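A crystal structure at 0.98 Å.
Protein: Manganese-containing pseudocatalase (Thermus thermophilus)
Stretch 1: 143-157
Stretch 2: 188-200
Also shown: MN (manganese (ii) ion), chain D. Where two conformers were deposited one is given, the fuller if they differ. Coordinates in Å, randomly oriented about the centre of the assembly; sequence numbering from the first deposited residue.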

ATOM      1  N   ASN A 143     -11.036  23.513  -5.951  1.00  7.88           N
ATOM      2  CA  ASN A 143     -12.209  24.042  -6.639  1.00  7.72           C
ATOM      3  C   ASN A 143     -13.409  23.870  -5.716  1.00  7.19           C
ATOM      4  O   ASN A 143     -13.741  22.745  -5.311  1.00  7.74           O
ATOM      5  CB  ASN A 143     -12.441  23.307  -7.960  1.00  7.85           C
ATOM      6  CG  ASN A 143     -13.634  23.813  -8.741  1.00  7.75           C
ATOM      7  OD1 ASN A 143     -14.778  23.396  -8.515  1.00  8.62           O
ATOM      8  ND2 ASN A 143     -13.386  24.759  -9.641  1.00  8.42           N
ATOM      9  N   LEU A 144     -14.027  24.986  -5.317  1.00  7.51           N
ATOM     10  CA  LEU A 144     -15.052  24.929  -4.276  1.00  7.47           C
ATOM     11  C   LEU A 144     -16.220  24.025  -4.627  1.00  7.20           C
ATOM     12  O   LEU A 144     -16.642  23.209  -3.803  1.00  7.35           O
ATOM     13  CB  LEU A 144     -15.521  26.375  -3.948  1.00  8.04           C
ATOM     14  CG  LEU A 144     -16.606  26.437  -2.891  1.00  8.42           C
ATOM     15  CD1 LEU A 144     -16.179  25.801  -1.585  1.00  9.41           C
ATOM     16  CD2 LEU A 144     -17.005  27.902  -2.682  1.00 10.72           C
ATOM     17  N   ILE A 145     -16.794  24.208  -5.825  1.00  7.18           N
ATOM     18  CA  ILE A 145     -17.976  23.426  -6.159  1.00  7.42           C
ATOM     19  C   ILE A 145     -17.637  21.918  -6.253  1.00  6.87           C
ATOM     20  O   ILE A 145     -18.400  21.082  -5.783  1.00  7.49           O
ATOM     21  CB  ILE A 145     -18.650  23.964  -7.426  1.00  7.74           C
ATOM     22  CG1 ILE A 145     -19.305  25.327  -7.091  1.00  8.69           C
ATOM     23  CG2 ILE A 145     -19.675  22.970  -7.966  1.00  8.51           C
ATOM     24  CD1 ILE A 145     -19.701  26.115  -8.320  1.00 10.00           C
ATOM     25  N   LEU A 146     -16.507  21.600  -6.878  1.00  7.22           N
ATOM     26  CA  LEU A 146     -16.083  20.184  -6.994  1.00  7.22           C
ATOM     27  C   LEU A 146     -15.903  19.569  -5.596  1.00  6.61           C
ATOM     28  O   LEU A 146     -16.344  18.444  -5.347  1.00  7.12           O
ATOM     29  CB  LEU A 146     -14.833  20.129  -7.831  1.00  7.40           C
ATOM     30  CG  LEU A 146     -14.302  18.704  -8.147  1.00  7.63           C
ATOM     31  CD1 LEU A 146     -15.275  17.873  -8.930  1.00  8.91           C
ATOM     32  CD2 LEU A 146     -12.978  18.851  -8.885  1.00  8.95           C
ATOM     33  N   ASP A 147     -15.250  20.300  -4.703  1.00  7.06           N
ATOM     34  CA  ASP A 147     -15.055  19.822  -3.341  1.00  6.90           C
ATOM     35  C   ASP A 147     -16.400  19.627  -2.616  1.00  6.97           C
ATOM     36  O   ASP A 147     -16.591  18.639  -1.915  1.00  7.03           O
ATOM     37  CB  ASP A 147     -14.194  20.775  -2.528  1.00  7.93           C
ATOM     38  CG  ASP A 147     -12.663  20.700  -2.849  1.00  8.23           C
ATOM     39  OD1 ASP A 147     -12.214  19.836  -3.597  1.00  8.79           O
ATOM     40  OD2 ASP A 147     -12.006  21.569  -2.229  1.00 11.01           O
ATOM     41  N   LEU A 148     -17.325  20.591  -2.770  1.00  6.88           N
ATOM     42  CA  LEU A 148     -18.600  20.456  -2.095  1.00  6.97           C
ATOM     43  C   LEU A 148     -19.431  19.306  -2.626  1.00  6.84           C
ATOM     44  O   LEU A 148     -20.127  18.627  -1.882  1.00  7.03           O
ATOM     45  CB  LEU A 148     -19.417  21.771  -2.198  1.00  7.65           C
ATOM     46  CG  LEU A 148     -18.891  22.916  -1.334  1.00  9.23           C
ATOM     47  CD1 LEU A 148     -19.589  24.210  -1.751  1.00 10.62           C
ATOM     48  CD2 LEU A 148     -19.168  22.627   0.158  1.00 11.40           C
ATOM     49  N   LEU A 149     -19.383  19.078  -3.958  1.00  7.18           N
ATOM     50  CA  LEU A 149     -20.046  17.930  -4.556  1.00  6.97           C
ATOM     51  C   LEU A 149     -19.476  16.631  -3.960  1.00  7.04           C
ATOM     52  O   LEU A 149     -20.207  15.730  -3.560  1.00  6.97           O
ATOM     53  CB  LEU A 149     -19.880  17.993  -6.084  1.00  7.16           C
ATOM     54  CG  LEU A 149     -20.438  16.801  -6.827  1.00  7.71           C
ATOM     55  CD1 LEU A 149     -21.945  16.622  -6.654  1.00  9.91           C
ATOM     56  CD2 LEU A 149     -20.070  16.922  -8.334  1.00  9.40           C
ATOM     57  N   HIS A 150     -18.126  16.565  -3.918  1.00  6.77           N
ATOM     58  CA  HIS A 150     -17.493  15.431  -3.283  1.00  6.81           C
ATOM     59  C   HIS A 150     -17.980  15.256  -1.846  1.00  6.47           C
ATOM     60  O   HIS A 150     -18.245  14.125  -1.422  1.00  7.11           O
ATOM     61  CB  HIS A 150     -15.952  15.683  -3.260  0.80  6.90           C
ATOM     62  CG  HIS A 150     -15.228  14.703  -2.410  0.80  7.08           C
ATOM     63  ND1 HIS A 150     -15.019  14.925  -1.060  0.80  7.62           N
ATOM     64  CD2 HIS A 150     -14.746  13.460  -2.633  0.80  7.68           C
ATOM     65  CE1 HIS A 150     -14.423  13.834  -0.550  0.80  7.89           C
ATOM     66  NE2 HIS A 150     -14.235  12.924  -1.478  0.80  8.05           N
ATOM     67  N   ASN A 151     -18.054  16.346  -1.089  1.00  6.44           N
ATOM     68  CA  ASN A 151     -18.393  16.244   0.333  1.00  6.57           C
ATOM     69  C   ASN A 151     -19.840  15.790   0.555  1.00  6.33           C
ATOM     70  O   ASN A 151     -20.131  15.048   1.491  1.00  6.76           O
ATOM     71  CB  ASN A 151     -18.190  17.565   1.028  1.00  6.73           C
ATOM     72  CG  ASN A 151     -16.712  17.990   1.051  1.00  6.93           C
ATOM     73  OD1 ASN A 151     -15.809  17.198   0.752  1.00  7.05           O
ATOM     74  ND2 ASN A 151     -16.484  19.244   1.450  1.00  7.91           N
ATOM     75  N   PHE A 152     -20.734  16.234  -0.317  1.00  6.67           N
ATOM     76  CA  PHE A 152     -22.138  15.761  -0.256  1.00  6.87           C
ATOM     77  C   PHE A 152     -22.171  14.246  -0.440  1.00  6.60           C
ATOM     78  O   PHE A 152     -22.783  13.510   0.331  1.00  7.01           O
ATOM     79  CB  PHE A 152     -22.930  16.513  -1.331  1.00  7.17           C
ATOM     80  CG  PHE A 152     -24.392  16.134  -1.366  1.00  6.92           C
ATOM     81  CD1 PHE A 152     -25.314  16.742  -0.535  1.00  7.99           C
ATOM     82  CD2 PHE A 152     -24.842  15.157  -2.235  1.00  7.88           C
ATOM     83  CE1 PHE A 152     -26.657  16.402  -0.576  1.00  8.75           C
ATOM     84  CE2 PHE A 152     -26.188  14.805  -2.280  1.00  9.13           C
ATOM     85  CZ  PHE A 152     -27.083  15.446  -1.463  1.00  8.81           C
ATOM     86  N   PHE A 153     -21.481  13.782  -1.510  1.00  6.72           N
ATOM     87  CA  PHE A 153     -21.342  12.327  -1.741  1.00  6.77           C
ATOM     88  C   PHE A 153     -20.722  11.626  -0.532  1.00  6.48           C
ATOM     89  O   PHE A 153     -21.195  10.586  -0.090  1.00  6.83           O
ATOM     90  CB  PHE A 153     -20.516  12.096  -3.006  1.00  7.10           C
ATOM     91  CG  PHE A 153     -20.065  10.673  -3.125  1.00  7.17           C
ATOM     92  CD1 PHE A 153     -20.978   9.650  -3.406  1.00  8.30           C
ATOM     93  CD2 PHE A 153     -18.762  10.316  -2.868  1.00  8.90           C
ATOM     94  CE1 PHE A 153     -20.586   8.322  -3.387  1.00  9.01           C
ATOM     95  CE2 PHE A 153     -18.385   8.959  -2.910  1.00 10.41           C
ATOM     96  CZ  PHE A 153     -19.335   7.972  -3.152  1.00  9.56           C
ATOM     97  N   LEU A 154     -19.626  12.201   0.001  1.00  6.92           N
ATOM     98  CA  LEU A 154     -18.902  11.564   1.098  1.00  6.85           C
ATOM     99  C   LEU A 154     -19.845  11.340   2.270  1.00  6.58           C
ATOM    100  O   LEU A 154     -19.818  10.287   2.917  1.00  7.29           O
ATOM    101  CB  LEU A 154     -17.744  12.407   1.597  0.50 10.32           C
ATOM    102  CG  LEU A 154     -16.413  11.810   2.022  0.50 15.95           C
ATOM    103  CD1 LEU A 154     -15.609  12.910   2.818  0.50 17.51           C
ATOM    104  CD2 LEU A 154     -16.487  10.398   2.578  0.50 16.16           C
ATOM    105  N   GLU A 155     -20.661  12.341   2.631  1.00  6.72           N
ATOM    106  CA  GLU A 155     -21.547  12.178   3.739  1.00  6.74           C
ATOM    107  C   GLU A 155     -22.571  11.089   3.531  1.00  6.59           C
ATOM    108  O   GLU A 155     -22.891  10.345   4.465  1.00  7.35           O
ATOM    109  CB  GLU A 155     -22.241  13.509   4.132  1.00  7.05           C
ATOM    110  CG  GLU A 155     -21.285  14.520   4.740  1.00  7.09           C
ATOM    111  CD  GLU A 155     -20.838  14.242   6.168  1.00  6.91           C
ATOM    112  OE1 GLU A 155     -21.562  13.596   6.956  1.00  7.52           O
ATOM    113  OE2 GLU A 155     -19.776  14.801   6.594  1.00  7.49           O
ATOM    114  N   VAL A 156     -23.158  10.990   2.328  1.00  6.65           N
ATOM    115  CA  VAL A 156     -24.172   9.948   2.119  1.00  6.88           C
ATOM    116  C   VAL A 156     -23.533   8.554   1.956  1.00  6.84           C
ATOM    117  O   VAL A 156     -24.158   7.560   2.344  1.00  7.30           O
ATOM    118  CB  VAL A 156     -25.174  10.313   1.024  1.00  7.25           C
ATOM    119  CG1 VAL A 156     -25.998  11.521   1.453  1.00  9.14           C
ATOM    120  CG2 VAL A 156     -24.549  10.525  -0.344  1.00  7.62           C
ATOM    121  N   ALA A 157     -22.320   8.471   1.420  1.00  6.73           N
ATOM    122  CA  ALA A 157     -21.598   7.193   1.397  1.00  7.14           C
ATOM    123  C   ALA A 157     -21.270   6.755   2.848  1.00  6.93           C
ATOM    124  O   ALA A 157     -21.475   5.601   3.228  1.00  7.42           O
ATOM    125  CB  ALA A 157     -20.337   7.322   0.561  1.00  7.83           C
ATOM    126  N   HIS A 188     -24.780  17.304   8.094  1.00  6.74           N
ATOM    127  CA  HIS A 188     -23.686  17.690   7.208  1.00  6.80           C
ATOM    128  C   HIS A 188     -24.081  17.565   5.741  1.00  6.68           C
ATOM    129  O   HIS A 188     -23.740  18.435   4.936  1.00  6.98           O
ATOM    130  CB  HIS A 188     -22.454  16.825   7.511  1.00  6.90           C
ATOM    131  CG  HIS A 188     -21.924  17.031   8.881  1.00  6.52           C
ATOM    132  ND1 HIS A 188     -21.004  16.157   9.406  1.00  7.06           N
ATOM    133  CD2 HIS A 188     -22.224  17.980   9.820  1.00  7.19           C
ATOM    134  CE1 HIS A 188     -20.744  16.603  10.633  1.00  7.69           C
ATOM    135  NE2 HIS A 188     -21.462  17.686  10.918  1.00  7.42           N
ATOM    136  N   ALA A 189     -24.758  16.472   5.358  1.00  6.77           N
ATOM    137  CA  ALA A 189     -25.215  16.340   3.978  1.00  7.24           C
ATOM    138  C   ALA A 189     -26.155  17.466   3.604  1.00  6.77           C
ATOM    139  O   ALA A 189     -26.089  18.042   2.514  1.00  7.51           O
ATOM    140  CB  ALA A 189     -25.887  14.992   3.748  1.00  8.03           C
ATOM    141  N   ALA A 190     -27.076  17.800   4.519  1.00  7.01           N
ATOM    142  CA  ALA A 190     -27.999  18.915   4.257  1.00  7.44           C
ATOM    143  C   ALA A 190     -27.235  20.224   4.091  1.00  7.21           C
ATOM    144  O   ALA A 190     -27.601  21.052   3.245  1.00  7.90           O
ATOM    145  CB  ALA A 190     -29.017  19.017   5.414  1.00  8.47           C
ATOM    146  N   ALA A 191     -26.207  20.451   4.918  1.00  7.03           N
ATOM    147  CA  ALA A 191     -25.472  21.691   4.879  1.00  7.68           C
ATOM    148  C   ALA A 191     -24.696  21.812   3.559  1.00  7.25           C
ATOM    149  O   ALA A 191     -24.706  22.858   2.910  1.00  7.52           O
ATOM    150  CB  ALA A 191     -24.520  21.801   6.075  1.00  8.18           C
ATOM    151  N   TYR A 192     -24.006  20.736   3.162  1.00  7.39           N
ATOM    152  CA  TYR A 192     -23.316  20.770   1.879  1.00  7.31           C
ATOM    153  C   TYR A 192     -24.291  20.872   0.711  1.00  7.22           C
ATOM    154  O   TYR A 192     -24.010  21.544  -0.291  1.00  7.75           O
ATOM    155  CB  TYR A 192     -22.384  19.559   1.730  1.00  7.22           C
ATOM    156  CG  TYR A 192     -21.226  19.577   2.715  1.00  7.38           C
ATOM    157  CD1 TYR A 192     -20.491  20.727   2.959  1.00  8.71           C
ATOM    158  CD2 TYR A 192     -20.863  18.429   3.417  1.00  7.80           C
ATOM    159  CE1 TYR A 192     -19.409  20.720   3.832  1.00  9.39           C
ATOM    160  CE2 TYR A 192     -19.793  18.423   4.299  1.00  8.18           C
ATOM    161  CZ  TYR A 192     -19.053  19.574   4.501  1.00  8.44           C
ATOM    162  OH  TYR A 192     -17.994  19.644   5.365  1.00 10.09           O
ATOM    163  N   GLY A 193     -25.463  20.244   0.855  1.00  7.35           N
ATOM    164  CA  GLY A 193     -26.471  20.378  -0.173  1.00  7.54           C
ATOM    165  C   GLY A 193     -26.985  21.825  -0.296  1.00  7.52           C
ATOM    166  O   GLY A 193     -27.153  22.336  -1.411  1.00  8.28           O
ATOM    167  N   LYS A 194     -27.227  22.469   0.848  1.00  7.60           N
ATOM    168  CA  LYS A 194     -27.614  23.893   0.840  1.00  7.72           C
ATOM    169  C   LYS A 194     -26.517  24.761   0.263  1.00  7.62           C
ATOM    170  O   LYS A 194     -26.801  25.719  -0.472  1.00  8.34           O
ATOM    171  CB  LYS A 194     -27.993  24.325   2.276  1.00  8.08           C
ATOM    172  CG  LYS A 194     -29.330  23.772   2.739  1.00  8.16           C
ATOM    173  CD  LYS A 194     -29.587  24.078   4.224  1.00  8.97           C
ATOM    174  CE  LYS A 194     -30.858  23.464   4.770  1.00  9.67           C
ATOM    175  NZ  LYS A 194     -32.067  24.163   4.221  1.00 10.45           N
ATOM    176  N   ALA A 195     -25.255  24.460   0.571  1.00  7.51           N
ATOM    177  CA  ALA A 195     -24.169  25.225   0.003  1.00  7.84           C
ATOM    178  C   ALA A 195     -24.155  25.082  -1.540  1.00  7.67           C
ATOM    179  O   ALA A 195     -24.011  26.066  -2.262  1.00  8.24           O
ATOM    180  CB  ALA A 195     -22.838  24.748   0.584  1.00  8.32           C
ATOM    181  N   LEU A 196     -24.334  23.848  -2.030  1.00  7.66           N
ATOM    182  CA  LEU A 196     -24.390  23.636  -3.488  1.00  8.22           C
ATOM    183  C   LEU A 196     -25.597  24.332  -4.090  1.00  8.37           C
ATOM    184  O   LEU A 196     -25.478  24.901  -5.200  1.00  9.35           O
ATOM    185  CB  LEU A 196     -24.424  22.140  -3.797  1.00  8.06           C
ATOM    186  CG  LEU A 196     -23.086  21.432  -3.632  1.00  8.65           C
ATOM    187  CD1 LEU A 196     -23.269  19.928  -3.514  1.00  9.88           C
ATOM    188  CD2 LEU A 196     -22.135  21.815  -4.750  1.00 10.01           C
ATOM    189  N   GLU A 197     -26.744  24.333  -3.439  1.00  8.60           N
ATOM    190  CA  GLU A 197     -27.902  25.049  -3.968  1.00  9.57           C
ATOM    191  C   GLU A 197     -27.590  26.535  -4.137  1.00  8.83           C
ATOM    192  O   GLU A 197     -27.935  27.151  -5.140  1.00 10.01           O
ATOM    193  CB  GLU A 197     -29.099  24.877  -2.940  0.60 11.18           C
ATOM    194  CG  GLU A 197     -29.683  23.468  -2.800  0.60 10.25           C
ATOM    195  CD  GLU A 197     -30.739  23.089  -1.717  0.60 10.77           C
ATOM    196  OE1 GLU A 197     -30.832  23.832  -0.641  0.60 11.91           O
ATOM    197  OE2 GLU A 197     -31.323  21.994  -1.979  0.60 10.18           O
ATOM    198  N   SER A 198     -26.927  27.114  -3.146  1.00  8.92           N
ATOM    199  CA  SER A 198     -26.598  28.518  -3.190  1.00  9.83           C
ATOM    200  C   SER A 198     -25.644  28.855  -4.334  1.00  9.79           C
ATOM    201  O   SER A 198     -25.754  29.916  -4.952  1.00 13.97           O
ATOM    202  CB  SER A 198     -26.123  29.045  -1.854  0.60 11.27           C
ATOM    203  OG  SER A 198     -24.812  28.600  -1.513  0.60  9.51           O
ATOM    204  N   LEU A 199     -24.694  27.977  -4.627  1.00  9.43           N
ATOM    205  CA  LEU A 199     -23.669  28.233  -5.626  1.00  9.66           C
ATOM    206  C   LEU A 199     -24.083  27.858  -7.046  1.00 10.46           C
ATOM    207  O   LEU A 199     -23.484  28.387  -7.999  1.00 12.73           O
ATOM    208  CB  LEU A 199     -22.396  27.489  -5.249  1.00  9.91           C
ATOM    209  CG  LEU A 199     -21.680  28.018  -4.038  1.00 10.54           C
ATOM    210  CD1 LEU A 199     -20.699  26.881  -3.524  1.00 13.47           C
ATOM    211  CD2 LEU A 199     -20.982  29.352  -4.301  1.00 13.15           C
ATOM    212  N   THR A 200     -25.003  26.921  -7.183  1.00 10.19           N
ATOM    213  CA  THR A 200     -25.300  26.306  -8.462  1.00 10.93           C
ATOM    214  C   THR A 200     -26.783  26.363  -8.876  1.00 10.75           C
ATOM    215  O   THR A 200     -27.096  26.117 -10.050  1.00 11.83           O
ATOM    216  CB  THR A 200     -24.900  24.801  -8.508  1.00 10.43           C
ATOM    217  OG1 THR A 200     -25.824  24.011  -7.778  1.00 10.10           O
ATOM    218  CG2 THR A 200     -23.466  24.538  -8.048  1.00 12.25           C
TER
HETATM  219 MN    MN D1304     -20.032  14.268   8.719  1.00  7.11          MN
HETATM  220  O   HOH W   1     -18.704  12.617   9.231  0.25  7.17           O

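How do the two helices pack without a single hydrogen bond between them? They run nearly antiparallel, at 158°, with axes 8.7 Å apart at closest approach, and apolar side chains interlock. L148 fits among Y192, A195, L196 and L199, its CD1 lying 3.4 Å from L199 CD1. L196 answers from the other helix, set among I145, L148, L149 and F152, with its CD2 3.7 Å from L148 CB.

Where do the backbones come closest? At F152 and A189, whose CA atoms are 5.3 Å apart; G193, without a side chain, lies beside the F152 ring. A CB on G193 would fall about 3.3 Å from F152 CE1, so the absence of a side chain leaves room for the ring. The ring's edge meets the backbone, F152 CD1 standing 3.4 Å from A189 O.

What does the Y192 ring touch? N151 CB sits over one face of the Y192 ring, 3.8 Å from its centroid in a CH-pi contact and 17° off the ring normal, so it lies almost directly above the pi face, while E155 CG lies at the edge.

How does the metal join the helices? E155 binds manganese through both carboxylate oxygens, OE1 at 2.4 Å and OE2 at 2.2 Å, and H188 ND1 binds it at 2.2 Å. E155 OE2 and H188 ND1, 3.4 Å apart, share the ion, not a hydrogen bond.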